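Hypothetical protein Ta0852 (Thermoplasma acidophilum, PDB 1YB2) probably transfers methyl groups from S-adenosyl-L-methionine to adenine in RNA, as in the family of tRNA (adenine-58-N1)-methyltransferases. Local coordinates at residues I171-A185 against K196-Y210. Sequence-based numbering, arbitrary orientation.
Sequences IADFISDQMYDAVIA and KIASMMKPGSVATFY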
loop_
_atom_site.group_PDB
_atom_site.type_symbol
_atom_site.label_atom_id
_atom_site.label_comp_id
_atom_site.label_asym_id
_atom_site.label_seq_id
_atom_site.Cartn_x
_atom_site.Cartn_y
_atom_site.Cartn_z
ATOM N N ILE A 171 5.833 13.427 21.099
ATOM C CA ILE A 171 6.513 12.135 21.170
ATOM C C ILE A 171 7.624 12.104 22.234
ATOM O O ILE A 171 7.847 11.070 22.871
ATOM C CB ILE A 171 7.007 11.643 19.756
ATOM C CG1 ILE A 171 7.566 10.218 19.822
ATOM C CG2 ILE A 171 8.032 12.593 19.152
ATOM C CD1 ILE A 171 6.519 9.163 20.164
ATOM N N ALA A 172 8.289 13.238 22.446
ATOM C CA ALA A 172 9.338 13.337 23.477
ATOM C C ALA A 172 8.817 12.962 24.869
ATOM O O ALA A 172 9.499 12.275 25.639
ATOM C CB ALA A 172 9.935 14.745 23.499
ATOM N N ASP A 173 7.599 13.412 25.169
ATOM C CA ASP A 173 6.967 13.193 26.469
ATOM C C ASP A 173 6.195 11.882 26.537
ATOM O O ASP A 173 5.839 11.435 27.623
ATOM C CB ASP A 173 6.036 14.355 26.799
ATOM C CG ASP A 173 6.737 15.695 26.709
ATOM O OD1 ASP A 173 7.876 15.803 27.223
ATOM O OD2 ASP A 173 6.150 16.632 26.125
ATOM N N PHE A 174 5.945 11.273 25.379
ATOM C CA PHE A 174 5.115 10.082 25.311
ATOM C C PHE A 174 5.768 8.919 26.028
ATOM O O PHE A 174 6.920 8.603 25.789
ATOM C CB PHE A 174 4.804 9.706 23.847
ATOM C CG PHE A 174 4.021 8.431 23.700
ATOM C CD1 PHE A 174 2.733 8.322 24.228
ATOM C CD2 PHE A 174 4.571 7.337 23.034
ATOM C CE1 PHE A 174 2.013 7.140 24.096
ATOM C CE2 PHE A 174 3.858 6.156 22.893
ATOM C CZ PHE A 174 2.576 6.056 23.420
ATOM N N ILE A 175 5.018 8.278 26.904
ATOM C CA ILE A 175 5.532 7.141 27.647
ATOM C C ILE A 175 4.709 5.915 27.303
ATOM O O ILE A 175 3.485 5.912 27.435
ATOM C CB ILE A 175 5.494 7.374 29.201
ATOM C CG1 ILE A 175 6.209 8.677 29.597
ATOM C CG2 ILE A 175 6.071 6.164 29.954
ATOM C CD1 ILE A 175 7.646 8.827 29.066
ATOM N N SER A 176 5.385 4.870 26.861
ATOM C CA SER A 176 4.702 3.633 26.586
ATOM C C SER A 176 5.486 2.489 27.169
ATOM O O SER A 176 6.721 2.464 27.096
ATOM C CB SER A 176 4.540 3.425 25.081
ATOM O OG SER A 176 3.873 2.204 24.836
ATOM N N ASP A 177 4.758 1.531 27.727
ATOM C CA ASP A 177 5.370 0.305 28.230
ATOM C C ASP A 177 5.490 -0.721 27.091
ATOM O O ASP A 177 6.285 -1.664 27.172
ATOM C CB ASP A 177 4.544 -0.271 29.387
ATOM C CG ASP A 177 3.570 0.748 29.982
ATOM O OD1 ASP A 177 3.778 1.166 31.146
ATOM O OD2 ASP A 177 2.597 1.136 29.281
ATOM N N GLN A 178 4.704 -0.518 26.035
ATOM C CA GLN A 178 4.605 -1.468 24.938
ATOM C C GLN A 178 5.711 -1.289 23.903
ATOM O O GLN A 178 6.250 -0.195 23.730
ATOM C CB GLN A 178 3.246 -1.330 24.266
ATOM C CG GLN A 178 2.665 -2.644 23.778
ATOM C CD GLN A 178 1.314 -2.478 23.095
ATOM O OE1 GLN A 178 0.783 -3.431 22.520
ATOM N NE2 GLN A 178 0.750 -1.267 23.153
HETATM N N MSE A 179 6.060 -2.393 23.251
HETATM C CA MSE A 179 6.924 -2.391 22.071
HETATM C C MSE A 179 6.018 -2.552 20.860
HETATM O O MSE A 179 5.048 -3.294 20.917
HETATM C CB MSE A 179 7.915 -3.552 22.135
HETATM C CG MSE A 179 8.731 -3.597 23.421
HETATM SE SE MSE A 179 9.863 -2.015 23.567
HETATM C CE MSE A 179 11.469 -2.746 22.642
ATOM N N TYR A 180 6.329 -1.861 19.769
ATOM C CA TYR A 180 5.466 -1.842 18.576
ATOM C C TYR A 180 6.035 -2.674 17.428
ATOM O O TYR A 180 7.243 -2.837 17.328
ATOM C CB TYR A 180 5.195 -0.387 18.147
ATOM C CG TYR A 180 4.492 0.343 19.254
ATOM C CD1 TYR A 180 3.114 0.174 19.463
ATOM C CD2 TYR A 180 5.203 1.137 20.147
ATOM C CE1 TYR A 180 2.465 0.809 20.520
ATOM C CE2 TYR A 180 4.567 1.772 21.202
ATOM C CZ TYR A 180 3.200 1.607 21.381
ATOM O OH TYR A 180 2.580 2.235 22.449
ATOM N N ASP A 181 5.160 -3.193 16.572
ATOM C CA ASP A 181 5.574 -4.002 15.430
ATOM C C ASP A 181 5.980 -3.145 14.241
ATOM O O ASP A 181 6.609 -3.645 13.314
ATOM C CB ASP A 181 4.443 -4.943 15.003
ATOM C CG ASP A 181 4.146 -6.005 16.038
ATOM O OD1 ASP A 181 5.073 -6.753 16.386
ATOM O OD2 ASP A 181 2.988 -6.099 16.493
ATOM N N ALA A 182 5.588 -1.863 14.263
ATOM C CA ALA A 182 5.848 -0.912 13.175
ATOM C C ALA A 182 5.617 0.480 13.720
ATOM O O ALA A 182 4.770 0.686 14.598
ATOM C CB ALA A 182 4.910 -1.152 11.978
ATOM N N VAL A 183 6.389 1.423 13.200
ATOM C CA VAL A 183 6.221 2.832 13.520
ATOM C C VAL A 183 6.072 3.590 12.222
ATOM O O VAL A 183 6.823 3.375 11.255
ATOM C CB VAL A 183 7.393 3.433 14.312
ATOM C CG1 VAL A 183 7.186 4.940 14.513
ATOM C CG2 VAL A 183 7.555 2.713 15.667
ATOM N N ILE A 184 5.063 4.456 12.197
ATOM C CA ILE A 184 4.840 5.332 11.067
ATOM C C ILE A 184 4.860 6.757 11.598
ATOM O O ILE A 184 4.044 7.121 12.463
ATOM C CB ILE A 184 3.515 4.973 10.345
ATOM C CG1 ILE A 184 3.684 3.613 9.643
ATOM C CG2 ILE A 184 3.166 6.078 9.331
ATOM C CD1 ILE A 184 2.466 2.748 9.628
ATOM N N ALA A 185 5.812 7.552 11.100
ATOM C CA ALA A 185 6.067 8.895 11.628
ATOM C C ALA A 185 5.932 10.005 10.587
ATOM O O ALA A 185 6.578 9.977 9.533
ATOM C CB ALA A 185 7.443 8.946 12.279
ATOM N N LYS A 196 14.245 7.932 21.251
ATOM C CA LYS A 196 12.930 7.673 21.818
ATOM C C LYS A 196 12.093 6.656 21.015
ATOM O O LYS A 196 11.590 5.671 21.578
ATOM C CB LYS A 196 12.157 8.983 21.973
ATOM C CG LYS A 196 10.725 8.811 22.494
ATOM C CD LYS A 196 10.730 8.166 23.865
ATOM C CE LYS A 196 9.537 8.623 24.676
ATOM N NZ LYS A 196 9.351 7.777 25.892
ATOM N N ILE A 197 11.928 6.918 19.722
ATOM C CA ILE A 197 11.176 6.032 18.811
ATOM C C ILE A 197 11.805 4.640 18.783
ATOM O O ILE A 197 11.101 3.622 18.930
ATOM C CB ILE A 197 11.055 6.644 17.364
ATOM C CG1 ILE A 197 10.133 7.886 17.369
ATOM C CG2 ILE A 197 10.475 5.609 16.357
ATOM C CD1 ILE A 197 10.198 8.711 16.056
ATOM N N ALA A 198 13.132 4.588 18.615
ATOM C CA ALA A 198 13.849 3.308 18.633
ATOM C C ALA A 198 13.564 2.498 19.889
ATOM O O ALA A 198 13.365 1.294 19.802
ATOM C CB ALA A 198 15.355 3.519 18.474
ATOM N N SER A 199 13.546 3.152 21.054
ATOM C CA SER A 199 13.323 2.464 22.330
ATOM C C SER A 199 11.967 1.753 22.430
ATOM O O SER A 199 11.776 0.878 23.288
ATOM C CB SER A 199 13.493 3.443 23.502
ATOM O OG SER A 199 12.361 4.287 23.621
HETATM N N MSE A 200 11.016 2.111 21.575
HETATM C CA MSE A 200 9.751 1.388 21.628
HETATM C C MSE A 200 9.443 0.493 20.424
HETATM O O MSE A 200 8.308 0.077 20.227
HETATM C CB MSE A 200 8.578 2.297 22.007
HETATM C CG MSE A 200 8.497 3.614 21.301
HETATM SE SE MSE A 200 7.443 4.892 22.414
HETATM C CE MSE A 200 7.666 6.355 21.211
HETATM N N MSE A 201 10.474 0.188 19.644
HETATM C CA MSE A 201 10.361 -0.710 18.504
HETATM C C MSE A 201 10.852 -2.106 18.862
HETATM O O MSE A 201 11.930 -2.249 19.441
HETATM C CB MSE A 201 11.218 -0.171 17.359
HETATM C CG MSE A 201 10.710 1.131 16.787
HETATM SE SE MSE A 201 11.885 1.811 15.406
HETATM C CE MSE A 201 11.591 0.464 13.966
ATOM N N LYS A 202 10.086 -3.132 18.505
ATOM C CA LYS A 202 10.606 -4.508 18.580
ATOM C C LYS A 202 11.837 -4.646 17.675
ATOM O O LYS A 202 11.858 -4.089 16.577
ATOM C CB LYS A 202 9.553 -5.498 18.120
ATOM C CG LYS A 202 8.407 -5.622 19.083
ATOM C CD LYS A 202 7.361 -6.540 18.530
ATOM C CE LYS A 202 6.251 -6.724 19.544
ATOM N NZ LYS A 202 5.106 -7.418 18.899
ATOM N N PRO A 203 12.860 -5.401 18.123
ATOM C CA PRO A 203 14.018 -5.614 17.235
ATOM C C PRO A 203 13.575 -6.223 15.896
ATOM O O PRO A 203 12.747 -7.139 15.885
ATOM C CB PRO A 203 14.864 -6.642 17.991
ATOM C CG PRO A 203 14.446 -6.502 19.436
ATOM C CD PRO A 203 12.999 -6.095 19.423
ATOM N N GLY A 204 14.124 -5.731 14.784
ATOM C CA GLY A 204 13.803 -6.293 13.481
ATOM C C GLY A 204 12.576 -5.661 12.843
ATOM O O GLY A 204 12.251 -5.968 11.697
ATOM N N SER A 205 11.902 -4.777 13.593
ATOM C CA SER A 205 10.735 -4.047 13.106
ATOM C C SER A 205 11.168 -2.789 12.311
ATOM O O SER A 205 12.311 -2.331 12.402
ATOM C CB SER A 205 9.783 -3.701 14.263
ATOM O OG SER A 205 10.265 -2.595 15.025
ATOM N N VAL A 206 10.248 -2.267 11.507
ATOM C CA VAL A 206 10.549 -1.174 10.574
ATOM C C VAL A 206 9.837 0.116 10.958
ATOM O O VAL A 206 8.658 0.099 11.340
ATOM C CB VAL A 206 10.156 -1.578 9.129
ATOM C CG1 VAL A 206 10.279 -0.387 8.164
ATOM C CG2 VAL A 206 11.051 -2.731 8.653
ATOM N N ALA A 207 10.543 1.229 10.821
ATOM C CA ALA A 207 9.977 2.557 11.003
ATOM C C ALA A 207 9.952 3.249 9.659
ATOM O O ALA A 207 10.919 3.161 8.877
ATOM C CB ALA A 207 10.808 3.381 11.999
ATOM N N THR A 208 8.850 3.928 9.388
ATOM C CA THR A 208 8.688 4.667 8.136
ATOM C C THR A 208 8.562 6.139 8.494
ATOM O O THR A 208 7.700 6.492 9.310
ATOM C CB THR A 208 7.419 4.207 7.363
ATOM O OG1 THR A 208 7.542 2.816 7.037
ATOM C CG2 THR A 208 7.264 4.979 6.079
ATOM N N PHE A 209 9.405 6.984 7.892
ATOM C CA PHE A 209 9.404 8.419 8.174
ATOM C C PHE A 209 9.003 9.175 6.921
ATOM O O PHE A 209 9.608 8.952 5.879
ATOM C CB PHE A 209 10.806 8.912 8.576
ATOM C CG PHE A 209 11.340 8.294 9.830
ATOM C CD1 PHE A 209 12.062 7.102 9.784
ATOM C CD2 PHE A 209 11.134 8.916 11.056
ATOM C CE1 PHE A 209 12.570 6.527 10.956
ATOM C CE2 PHE A 209 11.634 8.348 12.234
ATOM C CZ PHE A 209 12.339 7.138 12.176
ATOM N N TYR A 210 8.015 10.066 7.031
ATOM C CA TYR A 210 7.569 10.903 5.906
ATOM C C TYR A 210 8.085 12.312 6.129
ATOM O O TYR A 210 7.846 12.877 7.194
ATOM C CB TYR A 210 6.035 10.943 5.822
ATOM C CG TYR A 210 5.436 9.714 5.219
ATOM C CD1 TYR A 210 5.184 8.576 6.002
ATOM C CD2 TYR A 210 5.109 9.666 3.857
ATOM C CE1 TYR A 210 4.617 7.412 5.444
ATOM C CE2 TYR A 210 4.538 8.490 3.288
ATOM C CZ TYR A 210 4.303 7.381 4.095
ATOM O OH TYR A 210 3.761 6.231 3.557
HETATM O O HOH W 1 8.140 4.771 26.733
HETATM O O HOH W 2 8.393 -0.905 15.271
HETATM O O HOH W 3 7.663 -3.545 10.918
HETATM O O HOH W 4 6.621 1.149 9.050
#
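A right-handed beta-alpha-beta crossover of a Rossmann-like methyltransferase sheet brings V183 and A185 alongside A207 and F209, strand 182-185 running parallel to strand 205-210 and linked to it through helix 194-199. From V183 onward the ladder is regular: V183 N donates to V206 O, V183 O accepts from T208 N (2.8 Å), and A185 holds T208 O and Y210 N in the same manner. The side chains of V183, A185, A207 and F209 share the sheet face that the helix covers. There V183, with CG1 anti to its own backbone N (chi1 176°), sends that methyl to I197 CG2 at 3.8 Å, while its CG2 branch meets M201 CG.

Ahead of the strand the partner changes. Y180 N bonds M200 O and Y180 O receives K202 N, a short parallel pairing before the chains turn at D181 and P203-G204. Selenomethionine M200 reaches out extended beyond CG; its SE lies at the edge of the F174 ring, 4.9 Å from the centroid, a Met-aromatic contact. M200 CE lies in the ring plane at that edge, 3.7 Å from F174 CD2. Y180 OH, further round the rim in the same plane, shares a 2.7 Å hydrogen bond with S176 OG, which closes an ST turn by accepting from Q178 N.

At the turn the extended chain of K202 carries NZ to the syn side of D181 OD1 (2.6 Å), 33° out of the carboxylate plane, forming a salt bridge; D181 OD2 is held by the backbone N of D113. One water bridges D181 O and V206 N where direct pairing is interrupted. With strand 113-117 flanking 180-185, and D170 and D186, predicted to bind S-adenosyl-L-methionine, close by, this crossover is part of the parallel core of a class I methyltransferase fold, its strand order 3-2-1-4-5-7-6.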